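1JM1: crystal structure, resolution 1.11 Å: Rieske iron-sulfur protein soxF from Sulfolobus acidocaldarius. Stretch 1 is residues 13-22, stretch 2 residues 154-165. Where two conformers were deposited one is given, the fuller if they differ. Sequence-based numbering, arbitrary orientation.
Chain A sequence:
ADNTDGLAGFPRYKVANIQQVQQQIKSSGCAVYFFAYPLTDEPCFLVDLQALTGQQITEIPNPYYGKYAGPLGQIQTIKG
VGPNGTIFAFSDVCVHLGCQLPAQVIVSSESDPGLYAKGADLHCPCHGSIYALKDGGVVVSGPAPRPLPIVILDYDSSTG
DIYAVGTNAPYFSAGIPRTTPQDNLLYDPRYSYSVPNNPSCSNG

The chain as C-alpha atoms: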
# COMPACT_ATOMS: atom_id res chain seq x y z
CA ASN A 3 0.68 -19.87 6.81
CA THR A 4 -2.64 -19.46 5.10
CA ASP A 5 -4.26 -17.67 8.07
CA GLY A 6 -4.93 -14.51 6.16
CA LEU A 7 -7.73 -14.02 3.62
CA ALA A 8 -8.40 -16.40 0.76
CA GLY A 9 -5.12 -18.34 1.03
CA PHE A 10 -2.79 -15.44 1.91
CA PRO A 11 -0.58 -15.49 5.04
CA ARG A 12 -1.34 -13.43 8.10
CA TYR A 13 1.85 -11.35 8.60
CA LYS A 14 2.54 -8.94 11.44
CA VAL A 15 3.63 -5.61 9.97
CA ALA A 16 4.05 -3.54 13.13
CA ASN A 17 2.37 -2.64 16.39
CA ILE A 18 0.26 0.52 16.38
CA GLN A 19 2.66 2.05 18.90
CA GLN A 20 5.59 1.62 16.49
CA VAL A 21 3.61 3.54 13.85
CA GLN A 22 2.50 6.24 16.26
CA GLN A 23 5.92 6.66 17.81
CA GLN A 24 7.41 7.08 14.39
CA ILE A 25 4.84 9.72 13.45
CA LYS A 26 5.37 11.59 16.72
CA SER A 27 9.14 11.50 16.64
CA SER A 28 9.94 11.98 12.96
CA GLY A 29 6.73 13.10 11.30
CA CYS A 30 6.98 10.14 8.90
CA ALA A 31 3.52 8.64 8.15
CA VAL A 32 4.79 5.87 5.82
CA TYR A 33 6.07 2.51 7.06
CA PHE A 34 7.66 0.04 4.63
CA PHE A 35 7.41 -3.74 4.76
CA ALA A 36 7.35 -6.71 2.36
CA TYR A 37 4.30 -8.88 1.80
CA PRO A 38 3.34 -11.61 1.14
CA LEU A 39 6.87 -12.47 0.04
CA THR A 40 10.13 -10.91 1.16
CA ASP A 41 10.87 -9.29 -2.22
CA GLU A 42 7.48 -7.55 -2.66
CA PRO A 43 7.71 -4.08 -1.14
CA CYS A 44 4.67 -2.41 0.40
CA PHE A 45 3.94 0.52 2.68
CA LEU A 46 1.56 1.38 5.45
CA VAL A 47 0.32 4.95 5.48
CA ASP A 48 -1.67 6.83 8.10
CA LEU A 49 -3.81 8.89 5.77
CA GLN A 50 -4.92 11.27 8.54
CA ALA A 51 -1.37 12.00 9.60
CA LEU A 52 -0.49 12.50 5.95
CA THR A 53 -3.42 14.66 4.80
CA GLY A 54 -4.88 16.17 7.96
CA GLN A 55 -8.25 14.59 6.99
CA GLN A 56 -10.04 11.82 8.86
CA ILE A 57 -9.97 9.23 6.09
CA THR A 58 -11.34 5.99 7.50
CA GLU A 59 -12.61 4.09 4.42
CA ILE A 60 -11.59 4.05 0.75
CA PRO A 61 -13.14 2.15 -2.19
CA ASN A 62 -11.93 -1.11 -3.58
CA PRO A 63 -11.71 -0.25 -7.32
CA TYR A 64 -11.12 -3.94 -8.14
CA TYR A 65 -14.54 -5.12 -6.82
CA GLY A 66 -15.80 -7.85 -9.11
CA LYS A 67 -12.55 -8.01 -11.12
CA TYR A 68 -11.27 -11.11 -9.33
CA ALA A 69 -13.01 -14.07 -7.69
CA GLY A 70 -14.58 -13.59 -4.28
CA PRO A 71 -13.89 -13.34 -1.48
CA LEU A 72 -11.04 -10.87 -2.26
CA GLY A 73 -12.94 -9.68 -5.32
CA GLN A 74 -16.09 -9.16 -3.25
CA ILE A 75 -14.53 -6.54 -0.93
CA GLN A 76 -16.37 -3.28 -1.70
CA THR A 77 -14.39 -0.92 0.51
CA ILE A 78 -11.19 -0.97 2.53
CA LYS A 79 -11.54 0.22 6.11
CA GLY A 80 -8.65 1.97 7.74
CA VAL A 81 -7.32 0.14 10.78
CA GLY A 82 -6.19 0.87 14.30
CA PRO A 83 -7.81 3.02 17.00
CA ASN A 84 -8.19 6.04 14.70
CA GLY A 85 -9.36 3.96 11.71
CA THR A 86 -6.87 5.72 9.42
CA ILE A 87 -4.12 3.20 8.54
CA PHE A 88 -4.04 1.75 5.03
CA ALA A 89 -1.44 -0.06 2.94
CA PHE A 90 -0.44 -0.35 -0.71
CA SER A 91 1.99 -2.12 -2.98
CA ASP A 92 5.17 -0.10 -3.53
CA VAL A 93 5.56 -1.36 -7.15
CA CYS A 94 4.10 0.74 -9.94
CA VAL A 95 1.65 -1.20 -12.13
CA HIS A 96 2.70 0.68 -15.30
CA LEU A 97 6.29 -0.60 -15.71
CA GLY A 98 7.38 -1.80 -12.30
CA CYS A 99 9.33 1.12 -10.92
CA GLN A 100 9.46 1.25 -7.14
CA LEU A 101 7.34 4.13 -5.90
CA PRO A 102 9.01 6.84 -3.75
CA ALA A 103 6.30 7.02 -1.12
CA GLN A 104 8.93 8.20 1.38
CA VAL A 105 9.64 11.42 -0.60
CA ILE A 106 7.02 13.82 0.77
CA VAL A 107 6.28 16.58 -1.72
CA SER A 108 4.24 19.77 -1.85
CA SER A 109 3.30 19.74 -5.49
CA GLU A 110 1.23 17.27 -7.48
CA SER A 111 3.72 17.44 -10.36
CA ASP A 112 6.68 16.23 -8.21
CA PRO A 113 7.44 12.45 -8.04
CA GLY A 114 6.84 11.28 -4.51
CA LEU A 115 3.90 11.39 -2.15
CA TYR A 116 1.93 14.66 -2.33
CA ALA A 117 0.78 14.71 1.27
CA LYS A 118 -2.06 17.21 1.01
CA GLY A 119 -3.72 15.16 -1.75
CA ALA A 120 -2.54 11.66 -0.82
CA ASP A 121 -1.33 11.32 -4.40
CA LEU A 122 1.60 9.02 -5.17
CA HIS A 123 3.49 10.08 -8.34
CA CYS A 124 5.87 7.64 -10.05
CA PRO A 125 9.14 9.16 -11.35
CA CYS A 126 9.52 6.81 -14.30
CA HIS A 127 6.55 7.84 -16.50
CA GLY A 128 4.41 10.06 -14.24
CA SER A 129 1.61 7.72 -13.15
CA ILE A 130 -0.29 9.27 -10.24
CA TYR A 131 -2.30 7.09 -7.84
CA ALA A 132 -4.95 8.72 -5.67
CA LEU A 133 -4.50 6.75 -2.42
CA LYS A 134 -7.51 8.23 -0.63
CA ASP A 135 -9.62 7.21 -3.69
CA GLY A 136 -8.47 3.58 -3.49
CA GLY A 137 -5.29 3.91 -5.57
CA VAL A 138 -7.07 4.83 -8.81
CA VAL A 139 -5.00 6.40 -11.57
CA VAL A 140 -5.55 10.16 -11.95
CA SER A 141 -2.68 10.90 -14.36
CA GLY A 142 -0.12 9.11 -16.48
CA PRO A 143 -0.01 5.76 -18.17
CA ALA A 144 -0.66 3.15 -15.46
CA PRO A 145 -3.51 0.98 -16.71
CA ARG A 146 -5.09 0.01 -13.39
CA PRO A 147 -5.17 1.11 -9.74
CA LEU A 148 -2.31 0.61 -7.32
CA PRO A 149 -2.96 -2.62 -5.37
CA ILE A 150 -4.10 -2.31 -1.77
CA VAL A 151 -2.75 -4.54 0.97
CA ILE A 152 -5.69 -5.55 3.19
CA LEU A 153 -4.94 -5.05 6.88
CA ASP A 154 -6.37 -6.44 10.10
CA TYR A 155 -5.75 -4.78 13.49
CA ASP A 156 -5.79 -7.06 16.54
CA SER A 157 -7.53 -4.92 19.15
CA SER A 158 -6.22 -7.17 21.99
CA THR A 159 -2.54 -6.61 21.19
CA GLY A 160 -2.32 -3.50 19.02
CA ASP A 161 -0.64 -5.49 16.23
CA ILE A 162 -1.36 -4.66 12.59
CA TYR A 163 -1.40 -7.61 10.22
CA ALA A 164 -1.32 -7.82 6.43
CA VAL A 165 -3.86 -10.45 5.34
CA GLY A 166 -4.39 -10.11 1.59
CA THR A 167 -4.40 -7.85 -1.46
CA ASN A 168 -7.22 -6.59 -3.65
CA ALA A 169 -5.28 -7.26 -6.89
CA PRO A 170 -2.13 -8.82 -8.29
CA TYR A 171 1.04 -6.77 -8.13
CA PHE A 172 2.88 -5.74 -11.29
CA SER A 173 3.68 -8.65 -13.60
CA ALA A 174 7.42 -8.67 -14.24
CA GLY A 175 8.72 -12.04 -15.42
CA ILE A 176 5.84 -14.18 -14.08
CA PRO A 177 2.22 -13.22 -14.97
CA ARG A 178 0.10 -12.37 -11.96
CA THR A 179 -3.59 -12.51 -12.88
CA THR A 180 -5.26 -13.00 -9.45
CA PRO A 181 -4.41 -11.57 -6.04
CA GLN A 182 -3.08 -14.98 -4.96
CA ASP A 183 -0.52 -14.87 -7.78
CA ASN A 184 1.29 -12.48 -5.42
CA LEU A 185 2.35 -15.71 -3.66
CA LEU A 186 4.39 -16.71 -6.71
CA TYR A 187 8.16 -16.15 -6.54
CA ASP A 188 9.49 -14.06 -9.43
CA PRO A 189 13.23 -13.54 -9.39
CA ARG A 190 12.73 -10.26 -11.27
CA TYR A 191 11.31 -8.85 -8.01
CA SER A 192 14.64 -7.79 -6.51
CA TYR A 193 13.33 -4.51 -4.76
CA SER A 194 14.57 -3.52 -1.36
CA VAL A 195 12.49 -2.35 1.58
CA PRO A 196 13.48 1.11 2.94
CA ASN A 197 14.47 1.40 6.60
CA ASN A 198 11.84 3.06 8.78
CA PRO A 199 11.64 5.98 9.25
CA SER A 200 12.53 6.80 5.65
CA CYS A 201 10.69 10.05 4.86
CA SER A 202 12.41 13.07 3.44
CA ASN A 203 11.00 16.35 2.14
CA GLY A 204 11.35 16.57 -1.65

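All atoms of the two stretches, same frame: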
# COMPACT_ATOMS: atom_id res chain seq x y z
N TYR A 13 0.51 -11.84 8.30
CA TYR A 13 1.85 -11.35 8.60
C TYR A 13 1.78 -10.13 9.47
O TYR A 13 1.13 -9.16 9.12
CB TYR A 13 2.59 -10.99 7.27
CG TYR A 13 3.85 -10.19 7.43
CD1 TYR A 13 4.93 -10.87 8.02
CD2 TYR A 13 4.00 -8.84 7.09
CE1 TYR A 13 6.12 -10.17 8.20
CE2 TYR A 13 5.18 -8.15 7.31
CZ TYR A 13 6.23 -8.83 7.84
OH TYR A 13 7.42 -8.10 8.10
N LYS A 14 2.49 -10.11 10.60
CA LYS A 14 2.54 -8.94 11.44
C LYS A 14 3.43 -7.87 10.85
O LYS A 14 4.65 -8.08 10.67
CB LYS A 14 3.10 -9.35 12.82
CG LYS A 14 2.98 -8.18 13.81
CD LYS A 14 3.67 -8.50 15.15
CE LYS A 14 3.17 -9.78 15.80
NZ LYS A 14 3.72 -9.91 17.18
N VAL A 15 2.88 -6.74 10.54
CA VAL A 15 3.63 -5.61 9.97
C VAL A 15 4.34 -4.84 11.06
O VAL A 15 5.53 -4.56 11.00
CB VAL A 15 2.71 -4.69 9.15
CG1 VAL A 15 3.53 -3.49 8.63
CG2 VAL A 15 2.09 -5.41 8.00
N ALA A 16 3.57 -4.41 12.08
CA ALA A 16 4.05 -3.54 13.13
C ALA A 16 2.97 -3.45 14.20
O ALA A 16 1.81 -3.72 13.92
CB ALA A 16 4.32 -2.12 12.63
N ASN A 17 3.35 -3.03 15.40
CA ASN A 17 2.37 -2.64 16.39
C ASN A 17 1.95 -1.21 16.14
O ASN A 17 2.76 -0.38 15.70
CB ASN A 17 3.01 -2.81 17.80
CG ASN A 17 1.97 -2.64 18.89
OD1 ASN A 17 1.71 -1.52 19.35
ND2 ASN A 17 1.38 -3.75 19.29
N ILE A 18 0.71 -0.88 16.49
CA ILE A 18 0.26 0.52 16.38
C ILE A 18 1.18 1.48 17.06
O ILE A 18 1.37 2.59 16.59
CB ILE A 18 -1.20 0.63 16.94
CG1 ILE A 18 -1.80 2.00 16.72
CG2 ILE A 18 -1.30 0.28 18.41
CD1 ILE A 18 -2.02 2.33 15.23
N GLN A 19 1.78 1.09 18.20
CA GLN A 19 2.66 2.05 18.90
C GLN A 19 3.94 2.33 18.15
O GLN A 19 4.52 3.39 18.29
CB GLN A 19 2.97 1.57 20.30
CG GLN A 19 1.76 1.68 21.22
CD GLN A 19 1.17 3.02 21.33
OE1 GLN A 19 1.92 4.01 21.32
NE2 GLN A 19 -0.14 3.10 21.36
N GLN A 20 4.43 1.38 17.34
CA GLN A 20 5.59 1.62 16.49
C GLN A 20 5.23 2.67 15.44
O GLN A 20 6.04 3.57 15.13
CB GLN A 20 6.11 0.32 15.88
CG GLN A 20 6.68 -0.64 16.87
CD GLN A 20 6.96 -2.01 16.33
OE1 GLN A 20 6.13 -2.70 15.82
NE2 GLN A 20 8.22 -2.42 16.36
N VAL A 21 4.04 2.57 14.86
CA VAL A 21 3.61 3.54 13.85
C VAL A 21 3.43 4.89 14.48
O VAL A 21 3.95 5.89 14.00
CB VAL A 21 2.34 3.02 13.13
CG1 VAL A 21 1.82 4.11 12.18
CG2 VAL A 21 2.56 1.72 12.43
N GLN A 22 2.70 4.94 15.60
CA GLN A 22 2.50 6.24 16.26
C GLN A 22 3.75 6.89 16.77
O GLN A 22 3.91 8.09 16.65
CB GLN A 22 1.45 6.02 17.41
CG GLN A 22 0.06 5.52 17.05
N ASP A 154 -5.54 -6.05 8.96
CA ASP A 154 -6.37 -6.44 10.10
C ASP A 154 -5.63 -5.97 11.36
O ASP A 154 -4.48 -6.37 11.61
CB ASP A 154 -6.60 -7.93 10.12
CG ASP A 154 -7.52 -8.42 11.21
OD1 ASP A 154 -8.31 -7.62 11.72
OD2 ASP A 154 -7.55 -9.64 11.46
N TYR A 155 -6.28 -5.24 12.23
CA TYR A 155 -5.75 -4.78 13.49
C TYR A 155 -6.32 -5.68 14.61
O TYR A 155 -7.53 -5.82 14.74
CB TYR A 155 -6.15 -3.30 13.69
CG TYR A 155 -5.85 -2.74 15.04
CD1 TYR A 155 -4.55 -2.38 15.44
CD2 TYR A 155 -6.86 -2.50 15.94
CE1 TYR A 155 -4.31 -1.82 16.69
CE2 TYR A 155 -6.61 -1.97 17.18
CZ TYR A 155 -5.35 -1.68 17.58
OH TYR A 155 -5.03 -1.18 18.84
N ASP A 156 -5.43 -6.23 15.39
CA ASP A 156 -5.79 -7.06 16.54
C ASP A 156 -5.99 -6.10 17.73
O ASP A 156 -5.02 -5.56 18.27
CB ASP A 156 -4.70 -8.08 16.83
CG ASP A 156 -5.06 -9.03 17.94
OD1 ASP A 156 -5.88 -8.70 18.79
OD2 ASP A 156 -4.51 -10.15 17.99
N SER A 157 -7.22 -5.89 18.10
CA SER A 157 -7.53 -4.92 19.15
C SER A 157 -7.01 -5.41 20.54
O SER A 157 -6.92 -4.59 21.41
CB SER A 157 -9.06 -4.86 19.32
OG SER A 157 -9.73 -6.10 19.64
N SER A 158 -6.73 -6.67 20.70
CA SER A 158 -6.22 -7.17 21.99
C SER A 158 -4.76 -6.79 22.21
O SER A 158 -4.32 -6.60 23.34
CB SER A 158 -6.39 -8.71 22.02
OG SER A 158 -5.53 -9.59 21.27
N THR A 159 -3.99 -6.73 21.11
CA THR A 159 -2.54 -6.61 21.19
C THR A 159 -2.02 -5.33 20.61
O THR A 159 -0.87 -4.96 20.88
CB THR A 159 -1.83 -7.78 20.50
OG1 THR A 159 -2.18 -7.68 19.11
CG2 THR A 159 -2.28 -9.12 21.07
N GLY A 160 -2.80 -4.66 19.75
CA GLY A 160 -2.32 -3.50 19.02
C GLY A 160 -1.57 -3.85 17.74
O GLY A 160 -1.12 -2.93 17.05
N ASP A 161 -1.40 -5.12 17.41
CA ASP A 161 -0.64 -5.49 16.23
C ASP A 161 -1.47 -5.34 14.98
O ASP A 161 -2.66 -5.67 14.91
CB ASP A 161 -0.13 -6.91 16.40
CG ASP A 161 1.02 -7.00 17.42
OD1 ASP A 161 1.74 -6.03 17.63
OD2 ASP A 161 1.13 -8.12 17.98
N ILE A 162 -0.81 -4.83 13.94
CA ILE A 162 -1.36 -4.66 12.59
C ILE A 162 -0.84 -5.75 11.69
O ILE A 162 0.40 -5.90 11.56
CB ILE A 162 -0.96 -3.28 12.01
CG1 ILE A 162 -1.46 -2.14 12.89
CG2 ILE A 162 -1.44 -3.13 10.58
CD1 ILE A 162 -0.74 -0.81 12.67
N TYR A 163 -1.74 -6.50 11.09
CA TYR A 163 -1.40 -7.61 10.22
C TYR A 163 -1.78 -7.29 8.76
O TYR A 163 -2.84 -6.69 8.52
CB TYR A 163 -2.18 -8.87 10.63
CG TYR A 163 -1.72 -9.44 11.96
CD1 TYR A 163 -2.22 -8.97 13.16
CD2 TYR A 163 -0.71 -10.38 12.02
CE1 TYR A 163 -1.77 -9.50 14.33
CE2 TYR A 163 -0.25 -10.90 13.20
CZ TYR A 163 -0.76 -10.44 14.39
OH TYR A 163 -0.31 -10.97 15.54
N ALA A 164 -0.96 -7.75 7.83
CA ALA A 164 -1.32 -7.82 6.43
C ALA A 164 -1.93 -9.20 6.18
O ALA A 164 -1.37 -10.20 6.61
CB ALA A 164 -0.08 -7.61 5.56
N VAL A 165 -3.08 -9.21 5.51
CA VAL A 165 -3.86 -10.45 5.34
C VAL A 165 -4.29 -10.73 3.92
O VAL A 165 -4.86 -11.80 3.66
CB VAL A 165 -5.07 -10.47 6.30
CG1 VAL A 165 -4.58 -10.44 7.74
CG2 VAL A 165 -6.06 -9.35 6.00

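How do the two backbones meet? Strand 13-17 runs antiparallel to strand 161-165, their directions 140° apart. Tyr13 and Ala164 bond reciprocally: Tyr13 N donates to Ala164 O at 3.0 Å, and Ala164 N to Tyr13 O at 2.8 Å. A beta bulge between Lys14 and Ala16 then shifts the register by one, so Ile162 is served by two residues: its O accepts from Val15 N at 2.8 Å, while its N donates to Ala16 O, also at 2.8 Å. Ile18 N, at the start of the helix, adds a last backbone bond to Gly160 O at 2.8 Å.

What does Asn17 do where strand gives way to helix? Its amide faces two ways. Asn17 OD1 caps the helix by accepting from Gln19 N at 2.9 Å, while Asn17 ND2 donates to Asp161 OD1 at 2.8 Å and Thr159 O at 3.0 Å. Asparagine, with both acceptor and donor, suits this junction.

Why is glycine suited to position 160? At the phi of 84° that Gly160 adopts, a CB would be jammed against the preceding carbonyl, and an ideal CB on Gly160 would also lie only 3.1 Å from Asn17 ND2 and 3.3 Å from Ile18 CG2.

How do the two faces of the sheet differ? Lys14, Asn17, Asp161 and Tyr163 share the more polar one. Lys14 NZ forms a salt bridge with Asp161 OD2, a weak hydrogen bond at 3.2 Å, and the lysine chain passes the tyrosine, with Lys14 CE 3.7 Å from Tyr163 OH. On the other face, buried Ile162 gives up the most area to the contact. Its CD1 lies 4.2 Å from both Ile18 CD1 and Val21 CG2, joining strand to helix through apolar packing. Val15, at the bulge, points toward the partner strand and packs its CG2 3.9 Å from Ala164 CB.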